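Local coordinates for ABC transporter substrate-binding protein (Bradyrhizobium japonicum, PDB 4I1D) that probably serves as the periplasmic solute-binding component of an ABC transporter, possibly for polyamines, and binds d-malate in the crystal, at residues S101-S106 with Q229-C234. Numbering follows the deposited sequence.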
loop_
_atom_site.group_PDB
_atom_site.type_symbol
_atom_site.label_atom_id
_atom_site.label_comp_id
_atom_site.label_asym_id
_atom_site.label_seq_id
_atom_site.Cartn_x
_atom_site.Cartn_y
_atom_site.Cartn_z
ATOM N N SER A 101 -32.917 8.170 -30.809
ATOM C CA SER A 101 -32.607 6.747 -30.972
ATOM C C SER A 101 -31.947 6.472 -32.319
ATOM O O SER A 101 -32.405 6.953 -33.361
ATOM C CB SER A 101 -33.868 5.893 -30.821
ATOM O OG SER A 101 -34.468 6.114 -29.560
ATOM N N TYR A 102 -30.882 5.678 -32.297
ATOM C CA TYR A 102 -30.031 5.522 -33.479
ATOM C C TYR A 102 -30.066 4.098 -34.039
ATOM O O TYR A 102 -30.143 3.909 -35.247
ATOM C CB TYR A 102 -28.615 5.953 -33.119
ATOM C CG TYR A 102 -27.591 5.922 -34.235
ATOM C CD1 TYR A 102 -27.782 6.637 -35.413
ATOM C CD2 TYR A 102 -26.397 5.223 -34.075
ATOM C CE1 TYR A 102 -26.824 6.621 -36.415
ATOM C CE2 TYR A 102 -25.445 5.194 -35.059
ATOM C CZ TYR A 102 -25.656 5.897 -36.227
ATOM O OH TYR A 102 -24.688 5.873 -37.199
ATOM N N GLU A 103 -30.032 3.106 -33.151
ATOM C CA GLU A 103 -30.138 1.704 -33.538
ATOM C C GLU A 103 -30.496 0.834 -32.327
ATOM O O GLU A 103 -30.179 1.181 -31.186
ATOM C CB GLU A 103 -28.815 1.235 -34.142
ATOM C CG GLU A 103 -27.620 1.469 -33.229
ATOM C CD GLU A 103 -27.415 0.352 -32.196
ATOM O OE1 GLU A 103 -26.778 0.611 -31.154
ATOM O OE2 GLU A 103 -27.869 -0.789 -32.425
ATOM N N PHE A 104 -31.151 -0.298 -32.573
ATOM C CA PHE A 104 -31.507 -1.216 -31.500
ATOM C C PHE A 104 -30.684 -2.493 -31.573
ATOM O O PHE A 104 -30.468 -3.032 -32.663
ATOM C CB PHE A 104 -32.982 -1.570 -31.571
ATOM C CG PHE A 104 -33.888 -0.455 -31.177
ATOM C CD1 PHE A 104 -34.332 0.452 -32.121
ATOM C CD2 PHE A 104 -34.308 -0.318 -29.859
ATOM C CE1 PHE A 104 -35.183 1.482 -31.762
ATOM C CE2 PHE A 104 -35.149 0.712 -29.489
ATOM C CZ PHE A 104 -35.587 1.621 -30.443
ATOM N N TYR A 105 -30.220 -2.956 -30.409
ATOM C CA TYR A 105 -29.536 -4.240 -30.280
ATOM C C TYR A 105 -30.096 -5.003 -29.098
ATOM O O TYR A 105 -30.761 -4.420 -28.244
ATOM C CB TYR A 105 -28.035 -4.042 -30.087
ATOM C CG TYR A 105 -27.633 -3.248 -28.858
ATOM C CD1 TYR A 105 -27.119 -3.876 -27.729
ATOM C CD2 TYR A 105 -27.743 -1.871 -28.836
ATOM C CE1 TYR A 105 -26.722 -3.140 -26.609
ATOM C CE2 TYR A 105 -27.360 -1.133 -27.724
ATOM C CZ TYR A 105 -26.847 -1.768 -26.619
ATOM O OH TYR A 105 -26.466 -1.012 -25.533
ATOM N N SER A 106 -29.810 -6.301 -29.036
ATOM C CA SER A 106 -30.308 -7.128 -27.943
ATOM C C SER A 106 -29.198 -7.881 -27.227
ATOM O O SER A 106 -28.214 -8.295 -27.846
ATOM C CB SER A 106 -31.343 -8.126 -28.456
ATOM O OG SER A 106 -32.422 -7.461 -29.084
ATOM N N GLN A 229 -32.339 -3.194 -26.349
ATOM C CA GLN A 229 -31.654 -1.971 -25.960
ATOM C C GLN A 229 -31.373 -1.101 -27.175
ATOM O O GLN A 229 -31.642 -1.509 -28.305
ATOM C CB GLN A 229 -30.346 -2.325 -25.260
ATOM C CG GLN A 229 -30.552 -3.161 -24.001
ATOM C CD GLN A 229 -29.309 -3.961 -23.638
ATOM O OE1 GLN A 229 -29.278 -5.194 -23.770
ATOM N NE2 GLN A 229 -28.277 -3.264 -23.194
ATOM N N SER A 230 -30.821 0.090 -26.946
ATOM C CA SER A 230 -30.525 1.001 -28.046
ATOM C C SER A 230 -29.397 1.968 -27.718
ATOM O O SER A 230 -29.163 2.303 -26.552
ATOM C CB SER A 230 -31.772 1.821 -28.387
ATOM O OG SER A 230 -32.039 2.761 -27.356
ATOM N N THR A 231 -28.710 2.439 -28.754
ATOM C CA THR A 231 -27.872 3.629 -28.607
ATOM C C THR A 231 -28.581 4.826 -29.241
ATOM O O THR A 231 -29.511 4.666 -30.053
ATOM C CB THR A 231 -26.471 3.460 -29.238
ATOM O OG1 THR A 231 -26.609 3.087 -30.612
ATOM C CG2 THR A 231 -25.661 2.383 -28.488
ATOM N N SER A 232 -28.149 6.019 -28.848
ATOM C CA SER A 232 -28.693 7.262 -29.378
ATOM C C SER A 232 -27.560 8.236 -29.733
ATOM O O SER A 232 -26.447 8.138 -29.202
ATOM C CB SER A 232 -29.636 7.924 -28.353
ATOM O OG SER A 232 -30.746 7.092 -28.063
ATOM N N LEU A 233 -27.857 9.179 -30.624
ATOM C CA LEU A 233 -26.911 10.224 -30.984
ATOM C C LEU A 233 -27.190 11.455 -30.134
ATOM O O LEU A 233 -28.353 11.794 -29.892
ATOM C CB LEU A 233 -27.061 10.579 -32.454
ATOM C CG LEU A 233 -26.915 9.437 -33.458
ATOM C CD1 LEU A 233 -26.940 10.008 -34.859
ATOM C CD2 LEU A 233 -25.617 8.679 -33.217
ATOM N N CYS A 234 -26.120 12.109 -29.684
ATOM C CA CYS A 234 -26.203 13.361 -28.935
ATOM C C CYS A 234 -24.999 14.207 -29.314
ATOM O O CYS A 234 -24.050 13.705 -29.917
ATOM C CB CYS A 234 -26.187 13.103 -27.433
ATOM S SG CYS A 234 -24.736 12.139 -26.905
#
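Leu233 sets CD2 squarely over the ring of Tyr102, 3.6 Å from its centroid in a CH-pi contact, while CD1 of Leu233 touches CD1 of Tyr102 nearer the rim. Tyr102 CG stands anti to the backbone N (chi1 -177°), on the side of Leu233, and Tyr102 OH is hydrogen-bonded to Gln18 OE1. Thr231 OG1 lies at the edge of the same ring. It also comes close to Glu103 OE1, a contact modelled very short at 2.5 Å and so doubtful in detail, and is hydrogen-bonded to Asp61 OD1. On the face that carries Glu103 and Thr231, Gln229 CB packs over the ring of Tyr105, offset toward the rim, and the backbone N of Thr231 meets that ring edge-on. On the other face, with Phe104 and Ser230, Ser230 CB sits 4.0 Å from the centroid of the Phe104 ring.

The backbones pair antiparallel. Tyr105 and Gln229 form a hydrogen-bonded pair, with Gln229 N to Tyr105 O at 2.8 Å. The register then slips at a classic beta bulge, where Tyr102 and Glu103 both face Thr231: Tyr102 N donates to Thr231 O (2.8 Å), and Thr231 N to Glu103 O (3.1 Å). An alanine in place of Tyr102 would probably leave Leu233 without its aromatic partner and Gln18 without the hydroxyl it bonds.

Tyr105 lies near the malate site: its ring meets Trp205 edge-to-face, and its side chain is about 9 Å from that of Arg208. The two segments belong to long strands, 100-112 and 219-235, of the kind that link the lobes of periplasmic binding proteins. Helix 12-30 packs against Tyr102 and Glu103, and strand 59-63 pairs with 219-235, bringing Asp61 to Leu233 and Pro63 to Thr231.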